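Local coordinates for protein Abbfa_003403 (Acinetobacter baumannii, PDB 4ZXH) that probably builds a peptide product as a nonribosomal peptide synthetase with condensation, adenylation, phosphopantetheine-bearing carrier and thioesterase domains, at residues E979-T984 against K1019-T1024; T984-I989 against K993-H998; L1009-L1014 against A1029-Y1034. All coordinates share one frame; numbering follows the deposited sequence.

Contact 1: E979-T984 against K1019-T1024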
loop_
_atom_site.group_PDB
_atom_site.type_symbol
_atom_site.label_atom_id
_atom_site.label_comp_id
_atom_site.label_asym_id
_atom_site.label_seq_id
_atom_site.Cartn_x
_atom_site.Cartn_y
_atom_site.Cartn_z
ATOM N N GLU A 979 1.026 9.327 -26.158
ATOM C CA GLU A 979 2.027 8.366 -25.730
ATOM C C GLU A 979 3.348 8.581 -26.497
ATOM O O GLU A 979 4.421 8.348 -25.939
ATOM C CB GLU A 979 1.504 6.936 -25.892
ATOM C CG GLU A 979 0.258 6.655 -25.053
ATOM C CD GLU A 979 -0.289 5.261 -25.256
ATOM O OE1 GLU A 979 0.165 4.558 -26.187
ATOM O OE2 GLU A 979 -1.183 4.867 -24.481
ATOM N N ILE A 980 3.285 9.054 -27.745
ATOM C CA ILE A 980 4.513 9.388 -28.475
ATOM C C ILE A 980 5.310 10.493 -27.764
ATOM O O ILE A 980 6.519 10.358 -27.571
ATOM C CB ILE A 980 4.216 9.804 -29.931
ATOM C CG1 ILE A 980 3.719 8.581 -30.706
ATOM C CG2 ILE A 980 5.455 10.361 -30.590
ATOM C CD1 ILE A 980 3.328 8.865 -32.150
ATOM N N GLU A 981 4.629 11.553 -27.327
ATOM C CA GLU A 981 5.292 12.646 -26.622
ATOM C C GLU A 981 5.868 12.220 -25.257
ATOM O O GLU A 981 6.951 12.653 -24.873
ATOM C CB GLU A 981 4.331 13.817 -26.429
ATOM C CG GLU A 981 4.946 14.985 -25.677
ATOM C CD GLU A 981 5.379 16.137 -26.576
ATOM O OE1 GLU A 981 4.657 16.439 -27.557
ATOM O OE2 GLU A 981 6.449 16.735 -26.297
ATOM N N LEU A 982 5.157 11.376 -24.520
ATOM C CA LEU A 982 5.677 10.913 -23.235
ATOM C C LEU A 982 6.865 9.967 -23.419
ATOM O O LEU A 982 7.827 10.031 -22.662
ATOM C CB LEU A 982 4.584 10.225 -22.417
ATOM C CG LEU A 982 3.416 11.131 -22.012
ATOM C CD1 LEU A 982 2.247 10.322 -21.405
ATOM C CD2 LEU A 982 3.913 12.224 -21.060
ATOM N N CYS A 983 6.812 9.097 -24.423
ATOM C CA CYS A 983 7.918 8.173 -24.635
ATOM C C CYS A 983 9.174 8.934 -24.978
ATOM O O CYS A 983 10.201 8.754 -24.328
ATOM C CB CYS A 983 7.615 7.161 -25.737
ATOM S SG CYS A 983 6.624 5.785 -25.192
ATOM N N THR A 984 9.093 9.789 -25.990
ATOM C CA THR A 984 10.221 10.652 -26.319
ATOM C C THR A 984 10.730 11.434 -25.098
ATOM O O THR A 984 11.928 11.594 -24.911
ATOM C CB THR A 984 9.848 11.616 -27.421
ATOM O OG1 THR A 984 9.612 10.857 -28.601
ATOM C CG2 THR A 984 10.980 12.532 -27.701
ATOM N N LYS A 1019 4.453 20.117 -18.368
ATOM C CA LYS A 1019 3.601 21.296 -18.243
ATOM C C LYS A 1019 3.711 22.164 -19.490
ATOM O O LYS A 1019 2.692 22.555 -20.056
ATOM C CB LYS A 1019 3.968 22.145 -17.015
ATOM C CG LYS A 1019 3.464 21.662 -15.664
ATOM C CD LYS A 1019 3.840 22.687 -14.578
ATOM C CE LYS A 1019 3.604 22.155 -13.164
ATOM N NZ LYS A 1019 4.090 23.070 -12.089
ATOM N N LYS A 1020 4.938 22.488 -19.904
ATOM C CA LYS A 1020 5.135 23.276 -21.125
ATOM C C LYS A 1020 4.592 22.564 -22.379
ATOM O O LYS A 1020 3.936 23.182 -23.222
ATOM C CB LYS A 1020 6.614 23.604 -21.335
ATOM C CG LYS A 1020 7.058 24.917 -20.725
ATOM C CD LYS A 1020 8.469 25.291 -21.176
ATOM N N ALA A 1021 4.856 21.266 -22.490
ATOM C CA ALA A 1021 4.553 20.522 -23.705
ATOM C C ALA A 1021 3.053 20.368 -23.942
ATOM O O ALA A 1021 2.611 20.207 -25.083
ATOM C CB ALA A 1021 5.232 19.128 -23.662
ATOM N N PHE A 1022 2.272 20.408 -22.868
ATOM C CA PHE A 1022 0.854 20.067 -22.954
ATOM C C PHE A 1022 -0.058 21.245 -22.620
ATOM O O PHE A 1022 -1.240 21.237 -22.979
ATOM C CB PHE A 1022 0.535 18.865 -22.040
ATOM C CG PHE A 1022 0.976 17.537 -22.610
ATOM C CD1 PHE A 1022 0.544 17.125 -23.861
ATOM C CD2 PHE A 1022 1.809 16.701 -21.902
ATOM C CE1 PHE A 1022 0.951 15.920 -24.395
ATOM C CE2 PHE A 1022 2.215 15.494 -22.433
ATOM C CZ PHE A 1022 1.789 15.107 -23.681
ATOM N N GLY A 1023 0.487 22.254 -21.941
ATOM C CA GLY A 1023 -0.270 23.455 -21.618
ATOM C C GLY A 1023 -1.089 23.391 -20.334
ATOM O O GLY A 1023 -1.867 24.310 -20.042
ATOM N N THR A 1024 -0.912 22.315 -19.566
ATOM C CA THR A 1024 -1.623 22.135 -18.298
ATOM C C THR A 1024 -0.703 21.952 -17.101
ATOM O O THR A 1024 0.500 21.733 -17.247
ATOM C CB THR A 1024 -2.565 20.923 -18.340
ATOM O OG1 THR A 1024 -1.841 19.763 -18.779
ATOM C CG2 THR A 1024 -3.734 21.197 -19.272
#
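F1022, in the last turn of helix 1008-1022, meets E981 and L982 of helix 977-990, and A1021 beside it completes the contact. All of it is side-chain packing: no hydrogen bond joins the two segments, and the closest pair of CA atoms, those of E981 and A1021, is 8.4 Å apart.

The apolar part centres on the far end of the F1022 ring. L982 CD2 lies at the ring edge, in its plane, 3.9 Å from F1022 CE2, and the two side chains cross at about a right angle. The methylenes of E981 approach the same end obliquely, with E981 CG 3.7 Å from F1022 CZ. E981 and F1022 run past each other in opposite directions.

The second kind of contact is carboxylate against methyl. E981 has CG opposite its backbone N (chi1 179°) and bends at chi2 (101°), which brings OE2 to 3.8 Å from A1021 CB. Its carboxylate plane stands 69° from the F1022 ring, so the two flat groups do not stack.

Elsewhere, helix 1037-1046 adds I1044 to F1022 and both V1037 and L1040 to L982, joining three helices of the carrier domain. The chemistry is thus graded: a buried leucine-phenylalanine pair, then the aliphatic part of E981, consistent with a charged residue that adds its methylenes to the packing while remaining partly exposed.

Contact 2: T984-I989 against K993-H998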
loop_
_atom_site.group_PDB
_atom_site.type_symbol
_atom_site.label_atom_id
_atom_site.label_comp_id
_atom_site.label_asym_id
_atom_site.label_seq_id
_atom_site.Cartn_x
_atom_site.Cartn_y
_atom_site.Cartn_z
ATOM N N THR A 984 9.093 9.789 -25.990
ATOM C CA THR A 984 10.221 10.652 -26.319
ATOM C C THR A 984 10.730 11.434 -25.098
ATOM O O THR A 984 11.928 11.594 -24.911
ATOM C CB THR A 984 9.848 11.616 -27.421
ATOM O OG1 THR A 984 9.612 10.857 -28.601
ATOM C CG2 THR A 984 10.980 12.532 -27.701
ATOM N N THR A 985 9.826 11.881 -24.237
ATOM C CA THR A 985 10.272 12.641 -23.081
ATOM C C THR A 985 10.958 11.731 -22.059
ATOM O O THR A 985 12.046 12.054 -21.570
ATOM C CB THR A 985 9.130 13.407 -22.429
ATOM O OG1 THR A 985 8.608 14.350 -23.371
ATOM C CG2 THR A 985 9.657 14.192 -21.317
ATOM N N PHE A 986 10.362 10.583 -21.761
ATOM C CA PHE A 986 11.047 9.596 -20.923
ATOM C C PHE A 986 12.428 9.242 -21.457
ATOM O O PHE A 986 13.389 9.215 -20.673
ATOM C CB PHE A 986 10.246 8.315 -20.795
ATOM C CG PHE A 986 9.193 8.357 -19.735
ATOM C CD1 PHE A 986 8.454 9.523 -19.516
ATOM C CD2 PHE A 986 8.909 7.214 -18.983
ATOM C CE1 PHE A 986 7.447 9.558 -18.546
ATOM C CE2 PHE A 986 7.914 7.237 -18.017
ATOM C CZ PHE A 986 7.170 8.405 -17.799
ATOM N N GLU A 987 12.533 8.974 -22.764
ATOM C CA GLU A 987 13.791 8.518 -23.384
ATOM C C GLU A 987 14.878 9.554 -23.182
ATOM O O GLU A 987 16.016 9.264 -22.755
ATOM C CB GLU A 987 13.627 8.275 -24.887
ATOM C CG GLU A 987 12.976 6.931 -25.235
ATOM C CD GLU A 987 12.666 6.782 -26.733
ATOM O OE1 GLU A 987 13.015 7.672 -27.558
ATOM O OE2 GLU A 987 12.060 5.746 -27.084
ATOM N N GLN A 988 14.477 10.792 -23.460
ATOM C CA GLN A 988 15.411 11.898 -23.603
ATOM C C GLN A 988 15.970 12.289 -22.195
ATOM O O GLN A 988 17.177 12.478 -21.993
ATOM C CB GLN A 988 14.770 13.121 -24.204
ATOM C CG GLN A 988 14.834 13.164 -25.584
ATOM C CD GLN A 988 15.508 14.391 -26.103
ATOM O OE1 GLN A 988 15.659 15.467 -25.465
ATOM N NE2 GLN A 988 15.749 14.313 -27.345
ATOM N N ILE A 989 15.081 12.292 -21.201
ATOM C CA ILE A 989 15.377 12.705 -19.811
ATOM C C ILE A 989 16.114 11.606 -18.971
ATOM O O ILE A 989 16.927 11.896 -18.089
ATOM C CB ILE A 989 14.041 13.120 -19.114
ATOM C CG1 ILE A 989 14.269 13.893 -17.835
ATOM C CG2 ILE A 989 13.237 11.920 -18.750
ATOM C CD1 ILE A 989 14.868 15.212 -18.091
ATOM N N LYS A 993 17.421 4.263 -24.473
ATOM C CA LYS A 993 17.269 4.324 -25.924
ATOM C C LYS A 993 15.828 4.145 -26.338
ATOM O O LYS A 993 15.330 4.954 -27.105
ATOM C CB LYS A 993 18.136 3.282 -26.634
ATOM C CG LYS A 993 19.648 3.496 -26.477
ATOM C CD LYS A 993 20.086 4.837 -27.045
ATOM C CE LYS A 993 19.997 4.866 -28.563
ATOM N NZ LYS A 993 20.338 6.209 -29.085
ATOM N N ARG A 994 15.156 3.115 -25.822
ATOM C CA ARG A 994 13.804 2.770 -26.294
ATOM C C ARG A 994 12.841 2.419 -25.161
ATOM O O ARG A 994 13.038 1.450 -24.437
ATOM C CB ARG A 994 13.883 1.613 -27.274
ATOM C CG ARG A 994 12.565 1.237 -27.921
ATOM C CD ARG A 994 12.660 -0.116 -28.588
ATOM N NE ARG A 994 13.465 -0.115 -29.797
ATOM C CZ ARG A 994 14.347 -1.063 -30.107
ATOM N NH1 ARG A 994 14.556 -2.047 -29.257
ATOM N NH2 ARG A 994 15.033 -1.023 -31.248
ATOM N N VAL A 995 11.798 3.222 -25.009
ATOM C CA VAL A 995 10.917 3.125 -23.852
ATOM C C VAL A 995 9.532 2.672 -24.259
ATOM O O VAL A 995 8.911 3.250 -25.149
ATOM C CB VAL A 995 10.809 4.475 -23.106
ATOM C CG1 VAL A 995 9.622 4.497 -22.171
ATOM C CG2 VAL A 995 12.095 4.768 -22.332
ATOM N N GLY A 996 9.055 1.624 -23.602
ATOM C CA GLY A 996 7.738 1.103 -23.878
ATOM C C GLY A 996 6.748 1.710 -22.920
ATOM O O GLY A 996 7.122 2.143 -21.842
ATOM N N ILE A 997 5.475 1.708 -23.292
ATOM C CA ILE A 997 4.465 2.389 -22.500
ATOM C C ILE A 997 4.201 1.742 -21.130
ATOM O O ILE A 997 3.467 2.302 -20.325
ATOM C CB ILE A 997 3.147 2.491 -23.279
ATOM C CG1 ILE A 997 2.515 1.113 -23.464
ATOM C CG2 ILE A 997 3.377 3.181 -24.631
ATOM C CD1 ILE A 997 1.178 1.164 -24.158
ATOM N N HIS A 998 4.815 0.596 -20.848
ATOM C CA HIS A 998 4.676 -0.040 -19.531
ATOM C C HIS A 998 5.954 0.023 -18.691
ATOM O O HIS A 998 6.014 -0.540 -17.610
ATOM C CB HIS A 998 4.227 -1.491 -19.689
ATOM C CG HIS A 998 2.859 -1.611 -20.276
ATOM N ND1 HIS A 998 2.548 -2.495 -21.288
ATOM C CD2 HIS A 998 1.726 -0.915 -20.021
ATOM C CE1 HIS A 998 1.277 -2.352 -21.619
ATOM N NE2 HIS A 998 0.755 -1.402 -20.862
#
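E987 and V995 contribute most of this interface, with K993 next, and they tie the start of the loop between helices 977-990 and 1008-1022 of the carrier domain back onto the first of them. V995 N donates to E987 OE2 over 3.3 Å with an N-H...O angle of 156°, a fairly long bond that uses the anti lone pair of the carboxylate oxygen.

The E987 chain is extended beyond CG (chi2 173°), carrying the carboxylate along the loop backbone. On the way its CG packs at 3.7 Å against V995 CG2, the two side chains passing in opposite directions. The other V995 methyl, CG1, lies 4.1 Å from F986 CB.

K993 takes part through its backbone: K993 O is 3.3 Å from E987 CD, and its 3.4 Å separation from OE2 is an approach of two acceptors rather than a bond. The side chain of K993 leads elsewhere, NZ bonding to R1085 O, while R1085 also forms a salt bridge to E987 OE2.

One glutamate oxygen therefore receives both a loop amide and an arginine from helix 1081-1086. That pairing would favour the ionised carboxylate and offset the nearby carbonyl, while the V995 methyls add apolar contacts.

Contact 3: L1009-L1014 against A1029-Y1034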
loop_
_atom_site.group_PDB
_atom_site.type_symbol
_atom_site.label_atom_id
_atom_site.label_comp_id
_atom_site.label_asym_id
_atom_site.label_seq_id
_atom_site.Cartn_x
_atom_site.Cartn_y
_atom_site.Cartn_z
ATOM N N LEU A 1009 14.785 14.282 -8.223
ATOM C CA LEU A 1009 15.087 15.515 -8.969
ATOM C C LEU A 1009 14.644 15.404 -10.441
ATOM O O LEU A 1009 14.006 16.325 -10.964
ATOM C CB LEU A 1009 16.573 15.860 -8.898
ATOM C CG LEU A 1009 17.018 17.126 -9.640
ATOM C CD1 LEU A 1009 16.055 18.275 -9.352
ATOM C CD2 LEU A 1009 18.448 17.535 -9.293
ATOM N N LEU A 1010 14.956 14.289 -11.101
ATOM C CA LEU A 1010 14.515 14.083 -12.492
ATOM C C LEU A 1010 13.009 14.237 -12.666
ATOM O O LEU A 1010 12.558 14.843 -13.630
ATOM C CB LEU A 1010 14.911 12.701 -13.014
ATOM C CG LEU A 1010 16.333 12.513 -13.524
ATOM C CD1 LEU A 1010 16.378 11.303 -14.432
ATOM C CD2 LEU A 1010 16.790 13.732 -14.251
ATOM N N ALA A 1011 12.240 13.679 -11.734
ATOM C CA ALA A 1011 10.788 13.802 -11.761
ATOM C C ALA A 1011 10.335 15.262 -11.748
ATOM O O ALA A 1011 9.351 15.606 -12.399
ATOM C CB ALA A 1011 10.179 13.069 -10.602
ATOM N N VAL A 1012 11.044 16.119 -11.014
ATOM C CA VAL A 1012 10.707 17.537 -11.012
ATOM C C VAL A 1012 10.981 18.140 -12.385
ATOM O O VAL A 1012 10.176 18.904 -12.900
ATOM C CB VAL A 1012 11.482 18.319 -9.944
ATOM C CG1 VAL A 1012 11.403 19.790 -10.238
ATOM C CG2 VAL A 1012 10.936 18.017 -8.545
ATOM N N LYS A 1013 12.105 17.763 -12.988
ATOM C CA LYS A 1013 12.448 18.253 -14.313
ATOM C C LYS A 1013 11.435 17.770 -15.330
ATOM O O LYS A 1013 10.956 18.542 -16.154
ATOM C CB LYS A 1013 13.858 17.810 -14.714
ATOM C CG LYS A 1013 14.973 18.432 -13.853
ATOM C CD LYS A 1013 16.358 18.022 -14.364
ATOM C CE LYS A 1013 17.470 18.255 -13.330
ATOM N NZ LYS A 1013 17.780 19.684 -13.088
ATOM N N LEU A 1014 11.110 16.482 -15.268
ATOM C CA LEU A 1014 10.147 15.890 -16.182
ATOM C C LEU A 1014 8.806 16.625 -16.169
ATOM O O LEU A 1014 8.292 17.037 -17.208
ATOM C CB LEU A 1014 9.941 14.422 -15.837
ATOM C CG LEU A 1014 8.810 13.724 -16.602
ATOM C CD1 LEU A 1014 9.032 13.887 -18.062
ATOM C CD2 LEU A 1014 8.771 12.256 -16.299
ATOM N N ALA A 1029 3.238 14.601 -7.802
ATOM C CA ALA A 1029 2.353 13.637 -7.169
ATOM C C ALA A 1029 1.674 12.768 -8.221
ATOM O O ALA A 1029 1.569 11.549 -8.048
ATOM C CB ALA A 1029 1.325 14.330 -6.297
ATOM N N LEU A 1030 1.217 13.395 -9.307
ATOM C CA LEU A 1030 0.612 12.664 -10.422
ATOM C C LEU A 1030 1.615 11.728 -11.079
ATOM O O LEU A 1030 1.269 10.607 -11.454
ATOM C CB LEU A 1030 0.038 13.621 -11.465
ATOM C CG LEU A 1030 -1.321 14.168 -11.034
ATOM C CD1 LEU A 1030 -1.832 15.310 -11.925
ATOM C CD2 LEU A 1030 -2.305 13.018 -11.006
ATOM N N LEU A 1031 2.862 12.169 -11.200
ATOM C CA LEU A 1031 3.879 11.307 -11.803
ATOM C C LEU A 1031 4.249 10.138 -10.894
ATOM O O LEU A 1031 4.558 9.041 -11.355
ATOM C CB LEU A 1031 5.133 12.105 -12.150
ATOM C CG LEU A 1031 6.297 11.263 -12.661
ATOM C CD1 LEU A 1031 5.905 10.559 -13.925
ATOM C CD2 LEU A 1031 7.498 12.146 -12.901
ATOM N N ALA A 1032 4.227 10.369 -9.592
ATOM C CA ALA A 1032 4.607 9.320 -8.650
ATOM C C ALA A 1032 3.627 8.197 -8.645
ATOM O O ALA A 1032 3.939 7.042 -8.357
ATOM C CB ALA A 1032 4.734 9.889 -7.280
ATOM N N GLN A 1033 2.439 8.523 -9.072
ATOM C CA GLN A 1033 1.393 7.583 -8.903
ATOM C C GLN A 1033 0.908 7.031 -10.243
ATOM O O GLN A 1033 0.483 5.874 -10.357
ATOM C CB GLN A 1033 0.365 8.304 -8.067
ATOM C CG GLN A 1033 -1.061 7.765 -7.887
ATOM C CD GLN A 1033 -1.101 6.241 -7.539
ATOM O OE1 GLN A 1033 -1.071 5.505 -8.465
ATOM N NE2 GLN A 1033 -0.877 5.796 -6.222
ATOM N N TYR A 1034 1.107 7.838 -11.279
ATOM C CA TYR A 1034 1.013 7.387 -12.652
ATOM C C TYR A 1034 2.390 7.415 -13.342
ATOM O O TYR A 1034 2.656 8.282 -14.162
ATOM C CB TYR A 1034 -0.007 8.243 -13.420
ATOM C CG TYR A 1034 -1.346 8.256 -12.729
ATOM C CD1 TYR A 1034 -2.253 7.210 -12.887
ATOM C CD2 TYR A 1034 -1.684 9.292 -11.878
ATOM C CE1 TYR A 1034 -3.475 7.217 -12.229
ATOM C CE2 TYR A 1034 -2.900 9.303 -11.214
ATOM C CZ TYR A 1034 -3.793 8.256 -11.397
ATOM O OH TYR A 1034 -5.005 8.224 -10.748
#
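L1031 of helix 1028-1033 reaches helix 1008-1022 with its delta methyls, and one of them, CD2, touches two residues there. L1031 CD2 lies 3.6 Å from L1014 CD2 and 3.7 Å from A1011 CB. Its other methyl, CD1, makes a looser approach of 4.1 Å to L1014 CD2. With 67 Å² buried on L1031, more than on A1011 and L1014 together, the evidence points to a single leucine set against two residues one helical turn apart.

The first torsions explain the meeting. In both leucines CG is turned away from the backbone N (chi1 172° in L1014 and 174° in L1031), and the two side chains cross at about a right angle, so they meet methyl to methyl. A1011 offers only a beta carbon, which lets L1031 come close to the helix: the CA atoms of A1011 and L1031 are 7.3 Å apart. No hydrogen bond spans the segments, and all three touching residues are buried.

Each segment is held by its own helical backbone bonds. L1014 N bonds to L1010 O at 2.7 Å within helix 1008-1022, and Y1034 N bonds to L1030 O at 2.8 Å where helix 1028-1033 ends.

Farther out, F1001 packs on both A1011 and L1014, and F1002 on A1011. L1014 also touches T985 and F986 of helix 977-990, which places it between that helix and the short helix 1028-1033. V1012, pointing away from L1031, instead meets W27 and Y28 of helix 21-32, in the condensation domain.

All three contacts lie in the carrier domain, and contact 1 shares a helix with each of the other two. Contacts 1 and 2 use helix 977-990 and have T984 in common; their centres are 12 Å apart, and C983 SG touches V995 O at 3.4 Å. Contact 3 shares helix 1008-1022 with contact 1, but the two do not touch, their nearest atoms being about 5 Å apart. Contacts 2 and 3 do meet, F986 CE1 lying 3.8 Å from L1014 CD2. Contact 3 has a bound cofactor nearby, the A1011 side chain being about 7 Å from 4'-phosphopantetheine, while residues of contacts 1 and 2 also touch helix 1081-1086 of the thioesterase domain.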